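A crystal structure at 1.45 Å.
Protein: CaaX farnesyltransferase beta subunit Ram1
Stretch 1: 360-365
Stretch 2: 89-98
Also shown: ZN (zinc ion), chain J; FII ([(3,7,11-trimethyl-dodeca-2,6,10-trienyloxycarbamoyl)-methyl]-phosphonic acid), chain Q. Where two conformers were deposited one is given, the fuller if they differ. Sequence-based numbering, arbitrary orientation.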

# COMPACT_ATOMS: atom_id res chain seq x y z
N THR B 360 -6.31 -4.85 -9.26
CA THR B 360 -6.82 -5.42 -10.50
C THR B 360 -7.62 -4.41 -11.30
O THR B 360 -8.51 -3.72 -10.78
CB THR B 360 -7.70 -6.63 -10.16
OG1 THR B 360 -6.86 -7.54 -9.43
CG2 THR B 360 -8.30 -7.32 -11.43
N ASN B 361 -7.33 -4.38 -12.62
CA ASN B 361 -8.03 -3.51 -13.56
C ASN B 361 -7.84 -2.00 -13.33
O ASN B 361 -8.61 -1.20 -13.84
CB ASN B 361 -9.52 -3.89 -13.66
CG ASN B 361 -9.76 -4.98 -14.70
OD1 ASN B 361 -9.14 -4.95 -15.78
ND2 ASN B 361 -10.66 -5.89 -14.42
N LYS B 362 -6.75 -1.63 -12.61
CA LYS B 362 -6.38 -0.22 -12.57
C LYS B 362 -5.03 -0.03 -13.27
O LYS B 362 -4.58 -0.97 -13.97
CB LYS B 362 -6.41 0.33 -11.13
CG LYS B 362 -7.86 0.30 -10.56
CD LYS B 362 -8.10 1.37 -9.56
CE LYS B 362 -8.32 2.69 -10.27
NZ LYS B 362 -8.26 3.88 -9.36
N LEU B 363 -4.43 1.14 -13.16
CA LEU B 363 -3.33 1.48 -14.09
C LEU B 363 -1.98 1.34 -13.41
O LEU B 363 -1.83 1.49 -12.20
CB LEU B 363 -3.49 2.94 -14.51
CG LEU B 363 -4.81 3.31 -15.21
CD1 LEU B 363 -4.86 4.81 -15.49
CD2 LEU B 363 -4.98 2.51 -16.50
N VAL B 364 -0.98 1.17 -14.26
CA VAL B 364 0.40 1.24 -13.73
C VAL B 364 0.73 2.60 -13.10
O VAL B 364 0.13 3.63 -13.45
CB VAL B 364 1.44 0.90 -14.82
CG1 VAL B 364 1.25 -0.55 -15.30
CG2 VAL B 364 1.43 1.93 -15.96
N ASP B 365 1.70 2.61 -12.18
CA ASP B 365 2.15 3.84 -11.55
C ASP B 365 3.53 3.58 -10.97
O ASP B 365 3.77 2.55 -10.32
CB ASP B 365 1.10 4.19 -10.42
CG ASP B 365 1.48 5.31 -9.56
OD1 ASP B 365 2.64 5.80 -9.53
OD2 ASP B 365 0.60 5.82 -8.84
ZN ZN J . 1.61 6.82 -7.40
C1 FII Q . 3.70 3.26 4.71
C2 FII Q . 2.50 3.82 3.98
C6 FII Q . 1.90 5.01 4.59
C10 FII Q . 1.81 2.95 3.01
C11 FII Q . 0.54 3.35 2.27
C12 FII Q . 0.96 3.82 0.85
C15 FII Q . -0.12 3.85 -0.23
C18 FII Q . 0.24 4.31 -1.64
C22 FII Q . -1.53 3.85 0.27
C23 FII Q . -2.57 3.50 -0.78
C24 FII Q . -3.95 3.77 -0.31
C27 FII Q . -4.89 3.85 -1.46
C30 FII Q . -5.53 2.53 -1.87
C34 FII Q . -5.58 5.16 -1.61
C35 FII Q . -6.77 5.35 -2.53
O36 FII Q . -6.45 6.22 -3.60
N42 FII Q . -5.37 5.85 -4.36
C43 FII Q . -5.75 5.24 -5.56
O44 FII Q . -6.91 5.00 -5.91
C45 FII Q . -4.56 4.91 -6.45
P46 FII Q . -4.79 3.37 -7.49
O49 FII Q . -5.32 2.34 -6.57
O50 FII Q . -5.68 3.73 -8.65
O51 FII Q . -3.35 3.08 -7.95
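Stretch 2 89-98: ETTELQSETV

A helix can pack against an irregular segment without one direct hydrogen bond between them, provided that side chains fill the gaps and water serves the backbone. Residues 89-98 of Ram1 illustrate this. They form a continuous helix, with L93 N to E89 O at 3.0 Å and V98 N to Q94 O at 2.9 Å among its i to i-4 bonds, and lie along 360-365, which has no regular helix or strand geometry through its central residues. The two run in the same general sense: N361 lies nearest T90 (CA to CA 6.9 Å), L363 nearest Q94 (CA to CA 6.4 Å), and V364 reaches T97.

T90, L93 and T97, spaced three and four residues apart, point their CA-to-CB bonds toward the loop. L363 buries more area against the helix than any other residue of the loop, 87 Å², and lies over L93, Q94 and T97. Its CB leaves sideways, but the m,t rotamer brings the end nearer, so that CD1 sits 4.3 Å from L93 CB and 3.5 Å from T97 OG1. T97, in the m rotamer, turns that hydroxyl back to its own helix, donating to L93 O at 2.8 Å; its methyl CG2 is left to meet V364 CG2 at 4.1 Å. T90 is also m, and its CG2 lies 3.4 Å from N361 O.

Q94 starts sideways too, yet with chi1 t and chi2 p its amide folds back to the loop, placing OE1 3.4 Å from L363 CD2. OE1 accepts from one water at 2.9 Å, which in turn accepts from V364 N at 2.9 Å; a second water lies 2.8 Å from OE1 and 2.9 Å from K362 O.

The CA-to-CB bond of K362 points away from the helix, and its side chain, m, t, p, t from chi1 to chi4, bends at chi3 and donates from NZ to FII O50 at 2.7 Å. D365, chi1 t, binds zinc through OD2 at 2.0 Å and OD1 at 2.6 Å.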

# COMPACT_ATOMS: atom_id res chain seq x y z
N GLU B 89 -15.05 2.37 -19.17
CA GLU B 89 -14.12 3.38 -18.72
C GLU B 89 -12.76 2.77 -18.39
O GLU B 89 -11.72 3.37 -18.67
CB GLU B 89 -14.68 4.10 -17.49
CG GLU B 89 -13.74 5.14 -16.91
CD GLU B 89 -14.30 5.92 -15.73
OE1 GLU B 89 -14.65 5.34 -14.67
OE2 GLU B 89 -14.39 7.16 -15.87
N THR B 90 -12.76 1.56 -17.84
CA THR B 90 -11.50 0.88 -17.53
C THR B 90 -10.65 0.72 -18.79
O THR B 90 -9.44 1.01 -18.74
CB THR B 90 -11.77 -0.55 -16.91
OG1 THR B 90 -12.38 -0.36 -15.63
CG2 THR B 90 -10.50 -1.35 -16.72
N THR B 91 -11.24 0.24 -19.90
CA THR B 91 -10.43 0.04 -21.09
C THR B 91 -10.06 1.34 -21.73
O THR B 91 -8.98 1.40 -22.35
CB THR B 91 -11.05 -0.91 -22.10
OG1 THR B 91 -12.33 -0.40 -22.49
CG2 THR B 91 -11.20 -2.30 -21.48
N GLU B 92 -10.87 2.38 -21.60
CA GLU B 92 -10.49 3.69 -22.17
C GLU B 92 -9.25 4.20 -21.48
O GLU B 92 -8.30 4.66 -22.13
CB GLU B 92 -11.61 4.69 -21.98
CG GLU B 92 -12.82 4.44 -22.81
CD GLU B 92 -13.92 5.46 -22.42
OE1 GLU B 92 -13.65 6.69 -22.54
OE2 GLU B 92 -15.00 5.06 -21.92
N LEU B 93 -9.22 4.13 -20.14
CA LEU B 93 -8.06 4.64 -19.41
C LEU B 93 -6.83 3.77 -19.63
O LEU B 93 -5.71 4.28 -19.77
CB LEU B 93 -8.37 4.70 -17.93
CG LEU B 93 -9.37 5.75 -17.54
CD1 LEU B 93 -9.85 5.47 -16.09
CD2 LEU B 93 -8.78 7.13 -17.67
N GLN B 94 -7.03 2.46 -19.74
CA GLN B 94 -5.90 1.55 -19.99
C GLN B 94 -5.30 1.82 -21.38
O GLN B 94 -4.08 1.93 -21.49
CB GLN B 94 -6.39 0.11 -19.81
CG GLN B 94 -5.33 -0.96 -20.11
CD GLN B 94 -4.08 -0.83 -19.25
OE1 GLN B 94 -4.13 -0.40 -18.10
NE2 GLN B 94 -2.94 -1.15 -19.86
N SER B 95 -6.14 1.97 -22.37
CA SER B 95 -5.68 2.25 -23.73
C SER B 95 -4.98 3.58 -23.82
O SER B 95 -3.93 3.69 -24.47
CB SER B 95 -6.89 2.22 -24.66
OG SER B 95 -7.20 0.87 -24.90
N GLU B 96 -5.51 4.60 -23.16
CA GLU B 96 -4.84 5.89 -23.15
C GLU B 96 -3.46 5.80 -22.51
O GLU B 96 -2.52 6.41 -22.97
CB GLU B 96 -5.67 6.91 -22.39
CG GLU B 96 -6.95 7.31 -23.12
CD GLU B 96 -7.83 8.26 -22.31
OE1 GLU B 96 -7.41 8.68 -21.21
OE2 GLU B 96 -8.94 8.59 -22.81
N THR B 97 -3.35 5.01 -21.45
CA THR B 97 -2.08 4.90 -20.76
C THR B 97 -1.08 4.17 -21.66
O THR B 97 0.09 4.58 -21.77
CB THR B 97 -2.29 4.11 -19.42
OG1 THR B 97 -3.20 4.85 -18.60
CG2 THR B 97 -0.95 3.98 -18.63
N VAL B 98 -1.48 3.07 -22.25
CA VAL B 98 -0.59 2.39 -23.21
C VAL B 98 -0.13 3.30 -24.31
O VAL B 98 1.07 3.32 -24.66
CB VAL B 98 -1.27 1.10 -23.77
CG1 VAL B 98 -0.50 0.58 -25.01
CG2 VAL B 98 -1.37 0.01 -22.69
O HOH W 1 -8.08 1.20 -16.21
O HOH W 2 -1.77 0.87 -17.03
O HOH W 3 -6.22 -1.06 -16.39